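Local coordinates for protein GTP-sensing transcriptional pleiotropic repressor CodY (PDB 5N0L) that represses transcription of many genes in response to nutrient supply, binding isoleucine as a cofactor through its GAF domain and sensing GTP, at the interface of chains A and B and the interface of chains A and C. Coordinates in Å, arbitrary orientation; residue numbers count along the deposited sequence, not the author numbering. Chains: chain A/B/C, GTP-sensing transcriptional pleiotropic repressor CodY.

Contact 1: the interface of chains A and B. Residues chain A 31-32; chain B 18, 22, 24-25, 72, 74.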
loop_
_atom_site.group_PDB
_atom_site.type_symbol
_atom_site.label_atom_id
_atom_site.label_comp_id
_atom_site.label_asym_id
_atom_site.label_seq_id
_atom_site.Cartn_x
_atom_site.Cartn_y
_atom_site.Cartn_z
ATOM N N LEU A 31 8.669 19.896 2.200
ATOM C CA LEU A 31 9.315 20.180 0.894
ATOM C C LEU A 31 8.316 20.973 0.036
ATOM O O LEU A 31 8.724 22.046 -0.504
ATOM C CB LEU A 31 9.752 18.932 0.206
ATOM C CG LEU A 31 10.910 18.177 0.917
ATOM C CD1 LEU A 31 10.886 16.756 0.391
ATOM C CD2 LEU A 31 12.217 18.900 0.649
ATOM N N LEU A 32 7.076 20.596 0.052
ATOM C CA LEU A 32 6.073 21.419 -0.764
ATOM C C LEU A 32 5.915 22.762 -0.102
ATOM O O LEU A 32 5.825 23.820 -0.764
ATOM C CB LEU A 32 4.760 20.692 -0.831
ATOM C CG LEU A 32 3.540 21.423 -1.507
ATOM C CD1 LEU A 32 3.976 21.837 -2.909
ATOM C CD2 LEU A 32 2.309 20.570 -1.571
ATOM N N THR B 18 9.634 20.237 -7.611
ATOM C CA THR B 18 9.569 19.642 -6.245
ATOM C C THR B 18 8.602 18.412 -6.211
ATOM O O THR B 18 8.918 17.365 -5.582
ATOM C CB THR B 18 9.121 20.722 -5.240
ATOM O OG1 THR B 18 10.170 21.651 -5.075
ATOM C CG2 THR B 18 8.783 20.170 -3.847
ATOM N N SER B 22 9.873 14.612 -5.183
ATOM C CA SER B 22 9.668 14.053 -3.809
ATOM C C SER B 22 8.178 13.967 -3.484
ATOM O O SER B 22 7.759 13.115 -2.688
ATOM C CB SER B 22 10.339 14.994 -2.847
ATOM O OG SER B 22 9.779 16.295 -3.037
ATOM N N GLY B 24 5.123 16.630 -2.404
ATOM C CA GLY B 24 6.363 17.348 -1.976
ATOM C C GLY B 24 6.434 16.959 -0.471
ATOM O O GLY B 24 6.228 17.727 0.447
ATOM N N SER B 25 6.784 15.681 -0.410
ATOM C CA SER B 25 6.426 14.809 0.788
ATOM C C SER B 25 7.672 14.091 1.240
ATOM O O SER B 25 8.482 13.626 0.415
ATOM C CB SER B 25 5.516 13.714 0.218
ATOM O OG SER B 25 4.387 13.413 0.936
ATOM N N THR B 72 18.054 20.435 -2.721
ATOM C CA THR B 72 16.894 19.632 -2.449
ATOM C C THR B 72 16.099 20.173 -1.287
ATOM O O THR B 72 14.959 19.830 -1.165
ATOM C CB THR B 72 17.268 18.139 -2.207
ATOM O OG1 THR B 72 18.003 18.003 -1.001
ATOM C CG2 THR B 72 18.145 17.593 -3.308
ATOM N N GLN B 74 16.328 19.490 1.854
ATOM C CA GLN B 74 16.281 18.465 2.846
ATOM C C GLN B 74 17.330 18.614 3.943
ATOM O O GLN B 74 18.421 18.984 3.690
ATOM C CB GLN B 74 16.558 17.165 2.140
ATOM C CG GLN B 74 15.907 15.974 2.777
ATOM C CD GLN B 74 14.786 15.427 1.958
ATOM O OE1 GLN B 74 13.766 15.054 2.486
ATOM N NE2 GLN B 74 14.968 15.396 0.646
#

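Contact 2: the interface of chains A and B. Residues chain A 8, 11-12, 15-16; chain B 146, 149.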
loop_
_atom_site.group_PDB
_atom_site.type_symbol
_atom_site.label_atom_id
_atom_site.label_comp_id
_atom_site.label_asym_id
_atom_site.label_seq_id
_atom_site.Cartn_x
_atom_site.Cartn_y
_atom_site.Cartn_z
ATOM N N VAL A 8 12.361 1.566 33.283
ATOM C CA VAL A 8 12.409 1.068 31.856
ATOM C C VAL A 8 11.004 0.723 31.323
ATOM O O VAL A 8 10.667 1.020 30.156
ATOM C CB VAL A 8 13.389 -0.081 31.579
ATOM C CG1 VAL A 8 12.979 -1.366 32.364
ATOM C CG2 VAL A 8 13.524 -0.416 30.098
ATOM N N LYS A 11 9.073 4.070 30.672
ATOM C CA LYS A 11 9.623 4.750 29.407
ATOM C C LYS A 11 9.210 3.991 28.171
ATOM O O LYS A 11 8.749 4.619 27.214
ATOM C CB LYS A 11 11.087 4.901 29.468
ATOM C CG LYS A 11 11.539 5.933 30.453
ATOM C CD LYS A 11 13.031 5.930 30.541
ATOM C CE LYS A 11 13.595 7.112 31.377
ATOM N NZ LYS A 11 15.053 7.131 31.252
ATOM N N THR A 12 9.274 2.667 28.171
ATOM C CA THR A 12 8.742 1.827 27.120
ATOM C C THR A 12 7.278 2.134 26.894
ATOM O O THR A 12 6.779 2.148 25.735
ATOM C CB THR A 12 8.983 0.342 27.502
ATOM O OG1 THR A 12 10.392 0.096 27.428
ATOM C CG2 THR A 12 8.302 -0.524 26.573
ATOM N N ILE A 15 6.983 5.461 24.978
ATOM C CA ILE A 15 7.337 5.211 23.583
ATOM C C ILE A 15 6.175 4.502 22.867
ATOM O O ILE A 15 5.794 4.920 21.754
ATOM C CB ILE A 15 8.629 4.407 23.389
ATOM C CG1 ILE A 15 9.869 5.102 23.953
ATOM C CG2 ILE A 15 8.865 3.951 21.909
ATOM C CD1 ILE A 15 10.300 6.388 23.310
ATOM N N ASN A 16 5.604 3.441 23.478
ATOM C CA ASN A 16 4.600 2.646 22.831
ATOM C C ASN A 16 3.327 3.450 22.623
ATOM O O ASN A 16 2.619 3.241 21.609
ATOM C CB ASN A 16 4.333 1.306 23.597
ATOM C CG ASN A 16 5.522 0.328 23.501
ATOM O OD1 ASN A 16 6.434 0.457 22.633
ATOM N ND2 ASN A 16 5.499 -0.720 24.379
ATOM N N ILE B 146 15.545 0.521 24.896
ATOM C CA ILE B 146 14.583 1.518 24.303
ATOM C C ILE B 146 15.112 1.985 22.941
ATOM O O ILE B 146 14.319 2.025 21.945
ATOM C CB ILE B 146 14.261 2.657 25.226
ATOM C CG1 ILE B 146 13.531 2.163 26.531
ATOM C CG2 ILE B 146 13.418 3.736 24.575
ATOM C CD1 ILE B 146 13.586 3.198 27.589
ATOM N N TYR B 149 15.019 -1.038 20.297
ATOM C CA TYR B 149 13.775 -1.496 19.797
ATOM C C TYR B 149 13.170 -0.281 18.940
ATOM O O TYR B 149 12.507 -0.561 17.923
ATOM C CB TYR B 149 12.883 -2.119 20.826
ATOM C CG TYR B 149 11.966 -1.275 21.569
ATOM C CD1 TYR B 149 10.864 -0.680 20.943
ATOM C CD2 TYR B 149 12.061 -1.189 22.968
ATOM C CE1 TYR B 149 9.945 0.074 21.625
ATOM C CE2 TYR B 149 11.124 -0.444 23.687
ATOM C CZ TYR B 149 10.058 0.187 22.986
ATOM O OH TYR B 149 9.130 0.924 23.689
#

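Contact 3: the interface of chains A and C. Residues chain A 141, 144-145, 148; chain C 8-9, 12-13.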
loop_
_atom_site.group_PDB
_atom_site.type_symbol
_atom_site.label_atom_id
_atom_site.label_comp_id
_atom_site.label_asym_id
_atom_site.label_seq_id
_atom_site.Cartn_x
_atom_site.Cartn_y
_atom_site.Cartn_z
ATOM N N ASP A 141 -4.909 35.969 -8.758
ATOM C CA ASP A 141 -5.488 34.723 -9.208
ATOM C C ASP A 141 -4.450 33.682 -9.614
ATOM O O ASP A 141 -4.771 32.486 -9.575
ATOM C CB ASP A 141 -6.471 34.956 -10.417
ATOM C CG ASP A 141 -7.766 35.636 -10.004
ATOM O OD1 ASP A 141 -7.991 35.801 -8.781
ATOM O OD2 ASP A 141 -8.582 36.041 -10.911
ATOM N N LEU A 144 -3.384 32.032 -6.505
ATOM C CA LEU A 144 -4.457 31.101 -6.188
ATOM C C LEU A 144 -4.428 29.828 -6.968
ATOM O O LEU A 144 -4.746 28.751 -6.437
ATOM C CB LEU A 144 -5.832 31.769 -6.170
ATOM C CG LEU A 144 -6.178 32.946 -5.290
ATOM C CD1 LEU A 144 -7.669 33.385 -5.333
ATOM C CD2 LEU A 144 -5.832 32.624 -3.844
ATOM N N VAL A 145 -4.067 29.895 -8.294
ATOM C CA VAL A 145 -3.914 28.723 -9.062
ATOM C C VAL A 145 -2.890 27.810 -8.319
ATOM O O VAL A 145 -3.135 26.595 -8.232
ATOM C CB VAL A 145 -3.417 28.985 -10.501
ATOM C CG1 VAL A 145 -2.946 27.786 -11.275
ATOM C CG2 VAL A 145 -4.642 29.654 -11.216
ATOM N N GLU A 148 -4.163 26.461 -4.940
ATOM C CA GLU A 148 -5.187 25.527 -5.031
ATOM C C GLU A 148 -4.788 24.182 -5.598
ATOM O O GLU A 148 -5.286 23.103 -5.091
ATOM C CB GLU A 148 -6.423 26.075 -5.730
ATOM C CG GLU A 148 -7.080 27.150 -4.906
ATOM C CD GLU A 148 -8.394 27.652 -5.421
ATOM O OE1 GLU A 148 -8.911 27.078 -6.429
ATOM O OE2 GLU A 148 -8.894 28.607 -4.760
ATOM N N VAL C 8 -7.897 30.956 -16.128
ATOM C CA VAL C 8 -6.939 29.921 -15.622
ATOM C C VAL C 8 -7.347 29.361 -14.244
ATOM O O VAL C 8 -7.295 28.130 -14.041
ATOM C CB VAL C 8 -5.484 30.383 -15.676
ATOM C CG1 VAL C 8 -5.195 31.570 -14.775
ATOM C CG2 VAL C 8 -4.490 29.209 -15.499
ATOM N N LEU C 9 -7.830 30.243 -13.410
ATOM C CA LEU C 9 -8.273 29.814 -12.035
ATOM C C LEU C 9 -9.599 29.056 -12.101
ATOM O O LEU C 9 -9.847 27.966 -11.436
ATOM C CB LEU C 9 -8.313 31.027 -11.146
ATOM C CG LEU C 9 -8.780 30.806 -9.705
ATOM C CD1 LEU C 9 -7.826 29.726 -8.966
ATOM C CD2 LEU C 9 -8.767 32.137 -8.984
ATOM N N THR C 12 -8.668 25.623 -13.526
ATOM C CA THR C 12 -7.907 24.912 -12.405
ATOM C C THR C 12 -8.886 24.334 -11.385
ATOM O O THR C 12 -8.832 23.104 -10.989
ATOM C CB THR C 12 -6.954 25.897 -11.782
ATOM O OG1 THR C 12 -5.857 26.095 -12.676
ATOM C CG2 THR C 12 -6.371 25.278 -10.460
ATOM N N ARG C 13 -9.851 25.126 -11.022
ATOM C CA ARG C 13 -10.950 24.651 -10.148
ATOM C C ARG C 13 -11.777 23.493 -10.633
ATOM O O ARG C 13 -12.129 22.540 -9.813
ATOM C CB ARG C 13 -11.790 25.827 -9.649
ATOM C CG ARG C 13 -11.068 26.736 -8.753
ATOM C CD ARG C 13 -11.733 28.080 -8.548
ATOM N NE ARG C 13 -11.022 28.830 -7.518
ATOM C CZ ARG C 13 -11.284 30.039 -7.094
ATOM N NH1 ARG C 13 -12.225 30.842 -7.709
ATOM N NH2 ARG C 13 -10.554 30.532 -6.108
#

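Contact 4: the interface of chains A and B. Residues chain A 26-29; chain B 24-26.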
loop_
_atom_site.group_PDB
_atom_site.type_symbol
_atom_site.label_atom_id
_atom_site.label_comp_id
_atom_site.label_asym_id
_atom_site.label_seq_id
_atom_site.Cartn_x
_atom_site.Cartn_y
_atom_site.Cartn_z
ATOM N N SER A 26 4.988 9.853 10.371
ATOM C CA SER A 26 4.020 10.757 9.845
ATOM C C SER A 26 4.486 11.247 8.481
ATOM O O SER A 26 5.473 10.833 7.987
ATOM C CB SER A 26 3.896 11.948 10.735
ATOM O OG SER A 26 5.145 12.462 10.960
ATOM N N VAL A 27 3.714 11.802 7.863
ATOM C CA VAL A 27 4.050 12.342 6.522
ATOM C C VAL A 27 4.234 13.834 6.645
ATOM O O VAL A 27 3.468 14.474 7.271
ATOM C CB VAL A 27 2.961 12.045 5.510
ATOM C CG1 VAL A 27 1.631 12.454 6.088
ATOM C CG2 VAL A 27 3.249 12.743 4.175
ATOM N N SER A 28 5.329 14.330 6.110
ATOM C CA SER A 28 5.667 15.731 6.131
ATOM C C SER A 28 5.519 16.315 4.725
ATOM O O SER A 28 5.843 15.664 3.820
ATOM C CB SER A 28 7.112 15.841 6.477
ATOM O OG SER A 28 7.530 17.129 6.604
ATOM N N PHE A 29 5.011 17.527 4.687
ATOM C CA PHE A 29 4.843 18.329 3.492
ATOM C C PHE A 29 5.778 19.519 3.615
ATOM O O PHE A 29 5.534 20.561 3.075
ATOM C CB PHE A 29 3.386 18.712 3.330
ATOM C CG PHE A 29 2.524 17.564 2.996
ATOM C CD1 PHE A 29 2.455 17.084 1.716
ATOM C CD2 PHE A 29 1.870 16.858 4.005
ATOM C CE1 PHE A 29 1.711 15.983 1.419
ATOM C CE2 PHE A 29 1.111 15.783 3.703
ATOM C CZ PHE A 29 1.016 15.335 2.412
ATOM N N GLY B 24 5.123 16.630 -2.404
ATOM C CA GLY B 24 6.363 17.348 -1.976
ATOM C C GLY B 24 6.434 16.959 -0.471
ATOM O O GLY B 24 6.228 17.727 0.447
ATOM N N SER B 25 6.784 15.681 -0.410
ATOM C CA SER B 25 6.426 14.809 0.788
ATOM C C SER B 25 7.672 14.091 1.240
ATOM O O SER B 25 8.482 13.626 0.415
ATOM C CB SER B 25 5.516 13.714 0.218
ATOM O OG SER B 25 4.387 13.413 0.936
ATOM N N SER B 26 7.821 13.938 2.564
ATOM C CA SER B 26 8.695 12.828 3.056
ATOM C C SER B 26 7.947 12.029 4.184
ATOM O O SER B 26 6.942 12.441 4.705
ATOM C CB SER B 26 10.005 13.367 3.599
ATOM O OG SER B 26 11.002 12.366 3.676
#

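Contact 1: the interface of chains A and B
A:Leu31 pushes its side chain between the end of helix 7-21 of chain B and the loop residues that follow. Chain B hides 83 Å² of it, more than of any other residue in this patch. Its CG stands anti to the carbonyl carbon (chi1 -67°), which turns the two methyls away from helix 30-40 and onto the partner. The tight part lies around CD1. This methyl packs on B:Ser22, 3.7 Å from CB, and the hydroxyl OG lies about as near. That hydroxyl is already committed: B:Ser22 OG donates to B:Thr18 O at 2.9 Å, a bond just past the helix end that probably helps hold the serine against the leucine. B:Gly24, in the loop after the helix, meets the backbone of A:Leu32. Its carbonyl oxygen accepts from A:Leu32 N at 3.0 Å. A:Leu32 CB rests on the CA of the same glycine. B:Gly24 follows a cis peptide bond, which may help set the direction of its carbonyl. The loose side is formed by B:Thr72 and B:Gln74, both poorly ordered. Their contacts with the leucine methyls are therefore uncertain in detail. The interface is that of a two-fold pair of chains, which may or may not be the biological dimer. On the helix side, the methyl B:Thr18 CG2 lies 3.8 Å from the carbonyl oxygen A:Leu31 O.

Contact 2: the interface of chains A and B
B:Ile146 and B:Tyr149 lie one helical turn apart and press together onto helix 7-22 of chain A. They lose 54 and 42 Å² to the partner. B:Ile146 meets the chain A helix with both branches. Its CD1 touches A:Lys11 CB at 3.6 Å, the two side chains crossing at about a right angle. The other branch, CG2, packs on A:Ile15 CG1 at 3.9 Å. A:Lys11 CB makes the nearest contact of the lysine; its CD lies farther from the same methyl, B:Ile146 CD1, at 4.1 Å. B:Tyr149 has chi1 at 89°, with CG between its backbone N and carbonyl carbon, and its ring reaches across to chain A. The phenol OH enters between A:Thr12, A:Ile15 and A:Asn16. It can donate a hydrogen bond to the side-chain amide oxygen A:Asn16 OD1, 2.9 Å away. The amide and ring planes are 48° apart. A:Thr12 CG2 and A:Ile15 CG2 flank the hydroxyl with methyl groups. A:Thr12 OG1 lies at the ring edge, in plane, and donates a hydrogen bond to A:Val8 O at 2.9 Å. That bond probably helps keep CG2, anti to the backbone N, turned to the tyrosine. In the fold, the N-terminal helix 7-22 of chain A lies on the C-terminal helix 141-158 of chain B.

Contact 3: the interface of chains A and C
C:Arg13 NH2 binds A:Glu148 OE2 at 2.9 Å in a salt bridge. The guanidinium grips the carboxylate side-on, using a second nitrogen as well: C:Arg13 NE donates to A:Glu148 OE1 at 3.0 Å. Both oxygens are met on their syn sides, and both bonds are fairly straight. The two groups meet edge to edge, their planes tilted 21°. The nitrogens lie somewhat out of the carboxylate plane, while the oxygens lie close to the guanidinium plane. This paired bond should fix the rotation of the guanidinium. C:Leu9 adds to that from its own helix, its CG lying 3.6 Å above the centre of the guanidinium plane. C:Leu9 is also the main apolar piece of chain C here. With CG anti to the backbone N (chi1 178°), both methyls are carried out to the chain A helix. CD2 lies beside A:Asp141 CG at 3.8 Å, while CD1 packs near A:Leu144 CB. A:Val145 slides past the leucine in the opposite direction, with CG2 on C:Leu9 CA at 3.7 Å. Its other methyl, CG1, faces the hydroxyl C:Thr12 OG1. That hydroxyl donates to C:Val8 O at 2.8 Å within its own helix. This may be a lattice or assembly contact. In the fold, the N-terminal helix 7-21 of chain C packs against the C-terminal helix 141-158 of chain A.

Contact 4: the interface of chains A and B
A:Ser28 and B:Ser26 meet with extended backbones, psi 141° and 172°, and these torsions turn their peptide groups toward each other. The motif is an antiparallel beta bridge between two copies of the CodY GAF-like domain. A:Ser28 N donates to B:Ser26 O at 2.9 Å. B:Ser26 N returns a bond to A:Ser28 O, also at 2.9 Å. Each serine thus gives and takes one backbone bond, and the two short segments are held in register. The bridge uses main-chain atoms, so the serine hydroxyls do not make it. B:Ser25 precedes B:Ser26 and packs against A:Val27 and A:Phe29. Its hydroxyl OG lies 3.5 Å from the methyl A:Val27 CG2 and 3.7 Å from the ring carbon A:Phe29 CE1. It is set between an aliphatic and an aromatic group. A:Val27 has CG2 anti to its backbone N, which points that methyl at B:Ser25. The same methyl lies 3.7 Å from B:Ser26 O, beside the oxygen that A:Ser28 N uses. A:Phe29 follows the strand, and its CA approaches B:Gly24 O at 3.4 Å. CD1 of its ring is farther from the same oxygen, 4.0 Å away. The two-fold of the interface repeats the bridge with the chains exchanged, and should pair B:Ser28 with A:Ser26 in the same way.

Contacts 1, 2 and 4 belong to one two-fold interface between chains A and B. All distances here run between the centres of the C-alpha atoms. Contacts 1 and 4 are neighbours, about 8 Å apart, and share B:Gly24 and B:Ser25. Contact 2 lies about 31 Å from contact 1 and about 25 Å from contact 4, so the A-B pair is joined at well-separated places. Contact 3 joins A to C, about 22 Å from contact 1 and about 47 Å from contact 2. Contacts 2 and 3 use the same two elements, the N-terminal helix and helix 141-158. Helix 141-158 thus receives N-terminal helices in both interfaces, which links chains within the six-chain deposited assembly.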